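PDB 2WGP: dual specificity protein phosphatase 14 from Homo sapiens, which dephosphorylates phosphotyrosine, phosphoserine and phosphothreonine in proteins, inactivating the MAP kinases ERK, JNK and p38 and damping T-cell receptor signalling through TAB1. Local coordinates for residues 53-58 and 68-73; 77-82 and 151-156. One frame throughout, in Å; residues are numbered along the deposited sequence.

Interaction 1 of 2, residues 53-58 and 68-73; sequences TCIVNA and PQFEYV
The edge of the central sheet of the phosphatase domain is formed here, where strand 54-57 pairs with the outermost strand 71-74. The pairing is parallel by its geometry: the N-to-C directions of the short segments differ by 20°, and Cys54, Ile55 and Val56 lie beside Glu71, Tyr72 and Val73. Four backbone hydrogen bonds establish it. Glu71 N gives to Thr53 O (2.9 Å), Ile55 N to Glu71 O (2.8 Å), Val73 N to Ile55 O (2.7 Å) and Asn57 N to Val73 O (2.7 Å). The last is the most bent, 150° at its hydrogen, whereas the bond from Ile55 is almost straight. Thr53 O also accepts from a water that donates a second bond to Gln69 O. On its other side strand 54-57 bonds to 106-109, the strand leading to the catalytic Cys110, so this pair belongs to the parallel core of the cysteine phosphatase fold, joined by a loop without helix. One face is carried by Ile55: with CG1 anti to the carbonyl carbon and the chain extended, CD1 meets Phe70 CD2 at 3.7 Å and Tyr72 CE2 at 3.6 Å, touching both rings obliquely. Helix 44-49 covers Ile55 and Phe70 through Leu47, and Tyr72 OH bonds to Trp67 N. On the face of Cys54, Val56 and Val73 the apolar contacts are longer. Val56 and Val73 stand side by side, CG2 of Val56 4.2 Å from CB of Val73, and Cys54 SG, anti to its backbone N, approaches Val73 CG2 at 4.2 Å. Helix 89-101 lies over this face, and its Lys95 forms a salt bridge with Glu71 OE1.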
loop_
_atom_site.group_PDB
_atom_site.type_symbol
_atom_site.label_atom_id
_atom_site.label_comp_id
_atom_site.label_asym_id
_atom_site.label_seq_id
_atom_site.Cartn_x
_atom_site.Cartn_y
_atom_site.Cartn_z
ATOM N N THR A 53 13.549 14.101 38.871
ATOM C CA THR A 53 14.872 13.497 38.989
ATOM C C THR A 53 15.290 12.738 37.715
ATOM O O THR A 53 16.476 12.464 37.513
ATOM C CB THR A 53 14.900 12.517 40.183
ATOM O OG1 THR A 53 13.875 11.531 40.010
ATOM C CG2 THR A 53 14.683 13.276 41.502
ATOM N N CYS A 54 14.304 12.394 36.879
ATOM C CA CYS A 54 14.527 11.605 35.687
ATOM C C CYS A 54 13.787 12.211 34.510
ATOM O O CYS A 54 12.598 12.586 34.626
ATOM C CB CYS A 54 14.047 10.186 35.910
ATOM S SG CYS A 54 14.246 9.083 34.500
ATOM N N ILE A 55 14.508 12.366 33.401
ATOM C CA ILE A 55 13.938 12.874 32.149
ATOM C C ILE A 55 13.983 11.786 31.066
ATOM O O ILE A 55 15.066 11.301 30.674
ATOM C CB ILE A 55 14.677 14.145 31.633
ATOM C CG1 ILE A 55 14.652 15.267 32.683
ATOM C CG2 ILE A 55 14.060 14.649 30.322
ATOM C CD1 ILE A 55 15.488 16.512 32.291
ATOM N N VAL A 56 12.787 11.424 30.591
ATOM C CA VAL A 56 12.600 10.540 29.447
ATOM C C VAL A 56 12.356 11.408 28.217
ATOM O O VAL A 56 11.295 12.032 28.048
ATOM C CB VAL A 56 11.433 9.537 29.648
ATOM C CG1 VAL A 56 11.279 8.664 28.434
ATOM C CG2 VAL A 56 11.661 8.653 30.875
ATOM N N ASN A 57 13.356 11.439 27.367
ATOM C CA ASN A 57 13.305 12.184 26.118
ATOM C C ASN A 57 12.799 11.262 24.997
ATOM O O ASN A 57 13.582 10.511 24.407
ATOM C CB ASN A 57 14.694 12.748 25.814
ATOM C CG ASN A 57 14.750 13.485 24.519
ATOM O OD1 ASN A 57 13.733 13.621 23.832
ATOM N ND2 ASN A 57 15.936 13.964 24.156
ATOM N N ALA A 58 11.483 11.311 24.741
ATOM C CA ALA A 58 10.834 10.483 23.704
ATOM C C ALA A 58 10.892 11.114 22.312
ATOM O O ALA A 58 9.867 11.231 21.618
ATOM C CB ALA A 58 9.389 10.155 24.096
ATOM N N PRO A 68 23.541 17.833 35.144
ATOM C CA PRO A 68 23.959 16.784 36.088
ATOM C C PRO A 68 22.858 16.352 37.065
ATOM O O PRO A 68 22.871 15.229 37.555
ATOM C CB PRO A 68 25.132 17.431 36.849
ATOM C CG PRO A 68 25.587 18.569 35.976
ATOM C CD PRO A 68 24.334 19.066 35.320
ATOM N N GLN A 69 21.908 17.244 37.305
ATOM C CA GLN A 69 20.835 17.043 38.283
ATOM C C GLN A 69 19.843 15.956 37.906
ATOM O O GLN A 69 19.076 15.499 38.752
ATOM C CB GLN A 69 20.058 18.347 38.490
ATOM C CG GLN A 69 20.836 19.396 39.253
ATOM C CD GLN A 69 21.937 20.027 38.434
ATOM O OE1 GLN A 69 21.854 20.082 37.212
ATOM N NE2 GLN A 69 22.990 20.500 39.111
ATOM N N PHE A 70 19.803 15.581 36.636
ATOM C CA PHE A 70 18.812 14.626 36.184
ATOM C C PHE A 70 19.476 13.437 35.579
ATOM O O PHE A 70 20.560 13.537 34.998
ATOM C CB PHE A 70 17.822 15.256 35.178
ATOM C CG PHE A 70 17.335 16.602 35.588
ATOM C CD1 PHE A 70 16.471 16.748 36.673
ATOM C CD2 PHE A 70 17.747 17.740 34.897
ATOM C CE1 PHE A 70 16.010 18.024 37.069
ATOM C CE2 PHE A 70 17.304 19.013 35.283
ATOM C CZ PHE A 70 16.430 19.145 36.369
ATOM N N GLU A 71 18.797 12.312 35.728
ATOM C CA GLU A 71 19.061 11.117 34.972
ATOM C C GLU A 71 18.322 11.267 33.650
ATOM O O GLU A 71 17.218 11.782 33.622
ATOM C CB GLU A 71 18.527 9.925 35.766
ATOM C CG GLU A 71 18.674 8.597 35.114
ATOM C CD GLU A 71 17.988 7.499 35.905
ATOM O OE1 GLU A 71 18.163 6.333 35.525
ATOM O OE2 GLU A 71 17.272 7.798 36.891
ATOM N N TYR A 72 18.928 10.854 32.546
ATOM C CA TYR A 72 18.285 10.987 31.234
ATOM C C TYR A 72 18.093 9.626 30.584
ATOM O O TYR A 72 19.015 8.779 30.615
ATOM C CB TYR A 72 19.128 11.859 30.293
ATOM C CG TYR A 72 19.103 13.320 30.610
ATOM C CD1 TYR A 72 19.922 13.849 31.601
ATOM C CD2 TYR A 72 18.274 14.186 29.914
ATOM C CE1 TYR A 72 19.912 15.180 31.891
ATOM C CE2 TYR A 72 18.236 15.521 30.221
ATOM C CZ TYR A 72 19.060 16.020 31.207
ATOM O OH TYR A 72 19.052 17.357 31.506
ATOM N N VAL A 73 16.917 9.437 29.978
ATOM C CA VAL A 73 16.590 8.250 29.185
ATOM C C VAL A 73 16.093 8.688 27.799
ATOM O O VAL A 73 15.102 9.376 27.686
ATOM C CB VAL A 73 15.501 7.385 29.853
ATOM C CG1 VAL A 73 15.179 6.149 28.991
ATOM C CG2 VAL A 73 15.928 6.973 31.287
HETATM O O HOH W 1 18.620 12.331 39.241
HETATM O O HOH W 2 15.460 9.278 39.436
#

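Interaction 2 of 2, residues 77-82 and 151-156; sequences LADMPH and VGFWRQ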
loop_
_atom_site.group_PDB
_atom_site.type_symbol
_atom_site.label_atom_id
_atom_site.label_comp_id
_atom_site.label_asym_id
_atom_site.label_seq_id
_atom_site.Cartn_x
_atom_site.Cartn_y
_atom_site.Cartn_z
ATOM N N LEU A 77 12.381 7.907 18.937
ATOM C CA LEU A 77 11.261 7.692 18.034
ATOM C C LEU A 77 10.855 8.988 17.335
ATOM O O LEU A 77 10.977 10.056 17.911
ATOM C CB LEU A 77 10.020 7.294 18.859
ATOM C CG LEU A 77 10.035 6.005 19.671
ATOM C CD1 LEU A 77 9.011 6.123 20.842
ATOM C CD2 LEU A 77 9.758 4.816 18.768
ATOM N N ALA A 78 10.321 8.853 16.129
ATOM C CA ALA A 78 9.633 9.923 15.401
ATOM C C ALA A 78 8.144 9.835 15.716
ATOM O O ALA A 78 7.657 8.774 16.098
ATOM C CB ALA A 78 9.857 9.786 13.921
ATOM N N ASP A 79 7.428 10.959 15.583
ATOM C CA ASP A 79 5.985 10.976 15.779
ATOM C C ASP A 79 5.287 10.567 14.471
ATOM O O ASP A 79 4.726 11.410 13.741
ATOM C CB ASP A 79 5.498 12.344 16.288
ATOM C CG ASP A 79 3.984 12.382 16.550
ATOM O OD1 ASP A 79 3.399 11.308 16.725
ATOM O OD2 ASP A 79 3.375 13.501 16.524
ATOM N N MET A 80 5.323 9.264 14.195
ATOM C CA MET A 80 4.815 8.714 12.950
ATOM C C MET A 80 4.011 7.457 13.280
ATOM O O MET A 80 4.351 6.738 14.210
ATOM C CB MET A 80 5.976 8.369 11.992
ATOM C CG MET A 80 6.742 9.581 11.470
ATOM S SD MET A 80 5.658 10.570 10.430
ATOM C CE MET A 80 5.497 9.457 9.021
ATOM N N PRO A 81 2.929 7.197 12.525
ATOM C CA PRO A 81 2.060 6.055 12.881
ATOM C C PRO A 81 2.764 4.690 12.853
ATOM O O PRO A 81 2.402 3.798 13.611
ATOM C CB PRO A 81 0.964 6.105 11.823
ATOM C CG PRO A 81 1.003 7.487 11.300
ATOM C CD PRO A 81 2.416 7.921 11.353
ATOM N N HIS A 82 3.783 4.533 12.024
ATOM C CA HIS A 82 4.553 3.253 12.010
ATOM C C HIS A 82 5.783 3.218 12.929
ATOM O O HIS A 82 6.495 2.220 12.968
ATOM C CB HIS A 82 4.902 2.837 10.581
ATOM C CG HIS A 82 3.692 2.557 9.750
ATOM N ND1 HIS A 82 3.455 3.179 8.546
ATOM C CD2 HIS A 82 2.613 1.776 9.991
ATOM C CE1 HIS A 82 2.292 2.772 8.067
ATOM N NE2 HIS A 82 1.760 1.925 8.928
ATOM N N VAL A 151 -2.679 8.012 14.913
ATOM C CA VAL A 151 -3.550 6.814 14.824
ATOM C C VAL A 151 -2.815 5.477 14.972
ATOM O O VAL A 151 -3.405 4.510 15.480
ATOM C CB VAL A 151 -4.440 6.812 13.568
ATOM C CG1 VAL A 151 -5.447 7.995 13.668
ATOM C CG2 VAL A 151 -3.582 6.843 12.286
ATOM N N GLY A 152 -1.545 5.425 14.546
ATOM C CA GLY A 152 -0.721 4.221 14.730
ATOM C C GLY A 152 -0.418 3.948 16.194
ATOM O O GLY A 152 -0.495 2.792 16.682
ATOM N N PHE A 153 -0.117 5.019 16.922
ATOM C CA PHE A 153 0.069 4.931 18.356
ATOM C C PHE A 153 -1.202 4.396 19.036
ATOM O O PHE A 153 -1.109 3.588 19.957
ATOM C CB PHE A 153 0.489 6.291 18.952
ATOM C CG PHE A 153 1.888 6.767 18.548
ATOM C CD1 PHE A 153 2.349 8.002 18.997
ATOM C CD2 PHE A 153 2.743 5.994 17.776
ATOM C CE1 PHE A 153 3.617 8.461 18.680
ATOM C CE2 PHE A 153 4.032 6.452 17.442
ATOM C CZ PHE A 153 4.465 7.689 17.894
ATOM N N TRP A 154 -2.373 4.879 18.621
ATOM C CA TRP A 154 -3.649 4.329 19.068
ATOM C C TRP A 154 -3.792 2.818 18.825
ATOM O O TRP A 154 -4.175 2.107 19.741
ATOM C CB TRP A 154 -4.837 5.106 18.481
ATOM C CG TRP A 154 -5.188 6.277 19.329
ATOM C CD1 TRP A 154 -4.951 7.579 19.055
ATOM C CD2 TRP A 154 -5.827 6.242 20.610
ATOM N NE1 TRP A 154 -5.405 8.372 20.075
ATOM C CE2 TRP A 154 -5.940 7.576 21.052
ATOM C CE3 TRP A 154 -6.309 5.210 21.433
ATOM C CZ2 TRP A 154 -6.528 7.917 22.278
ATOM C CZ3 TRP A 154 -6.911 5.557 22.647
ATOM C CH2 TRP A 154 -7.011 6.896 23.052
ATOM N N ARG A 155 -3.512 2.346 17.613
ATOM C CA ARG A 155 -3.497 0.890 17.320
ATOM C C ARG A 155 -2.612 0.143 18.329
ATOM O O ARG A 155 -2.999 -0.882 18.874
ATOM C CB ARG A 155 -3.018 0.585 15.897
ATOM C CG ARG A 155 -3.958 1.041 14.813
ATOM C CD ARG A 155 -3.585 0.455 13.442
ATOM N NE ARG A 155 -2.320 0.963 12.893
ATOM C CZ ARG A 155 -2.160 2.079 12.166
ATOM N NH1 ARG A 155 -3.187 2.881 11.883
ATOM N NH2 ARG A 155 -0.946 2.395 11.729
ATOM N N GLN A 156 -1.460 0.719 18.626
ATOM C CA GLN A 156 -0.500 0.069 19.508
ATOM C C GLN A 156 -0.978 0.082 20.953
ATOM O O GLN A 156 -0.850 -0.923 21.660
ATOM C CB GLN A 156 0.885 0.708 19.344
ATOM C CG GLN A 156 1.493 0.505 17.953
ATOM C CD GLN A 156 2.855 1.146 17.780
ATOM O OE1 GLN A 156 3.771 0.891 18.572
ATOM N NE2 GLN A 156 3.021 1.953 16.712
HETATM O O HOH W 3 1.454 1.369 13.865
#
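A loop at the rim of the active site, residues 77-82, rests here on the first turns of helix 151-165. Phe153 and Pro81 carry most of the contact. The Phe153 ring extends from the helix to the loop and meets its oxygens: Met80 O comes obliquely to CE2 of Phe153 at 3.3 Å, Asp79 OD1 obliquely to Phe153 CE1 at 3.5 Å, and Ala78 O lies at the edge, near the ring plane, 3.8 Å from Phe153 CZ. The Asp79 carboxylate is turned 34° from that ring. Asp79 centres an inverse gamma turn, closed by a weak bond from Met80 N to Ala78 O. Its OD1 is gripped by Ser115 OG and Asn150 ND2, while OD2 lies close to a bound phosphate, probably from the crystallisation liquor. The loop's place between strand 71-74 and helix 89-101 matches the general-acid loop of dual specificity phosphatases, and the side chain of Asp79 about 7 Å from that of Cys110 is consistent with that role. Further along, the backbones themselves meet: Gly152 brings CA within 3.3 Å of Pro81 O, a CA-H...O contact of 156° at the hydrogen, where a side-chain carbon would collide with that oxygen. Pro81 CB packs against Gly152 N. A water donates to Pro81 O at 2.6 Å and weakly accepts from Arg155 NH2 and Gln156 NE2. Gln156 NE2 also bonds to Ala83 O, and its OE1 accepts from Gly86 N. At the exposed end, Arg155 NH2 approaches His82 NE2 obliquely at 3.9 Å, the guanidinium and imidazole planes 45° apart.

Interactions 1 and 2 follow in series along the chain: 53-58 and 68-73 close the first, and 77-82 opens the second a few residues later, after the end of strand 71-74. Helix 151-165 joins only much further on, across 68 intervening residues. Their centres are about 23 Å apart and no other touch links them, yet both lie within the catalytic domain of the phosphatase. The sheet edge of interaction 1 thus feeds directly into the loop anchored by interaction 2. One side chain of each lies near the catalytic cysteine: that of Asn57 is about 6 Å from that of Cys110, so the strand end at Asn57 and the loop at Asp79 both border its surroundings.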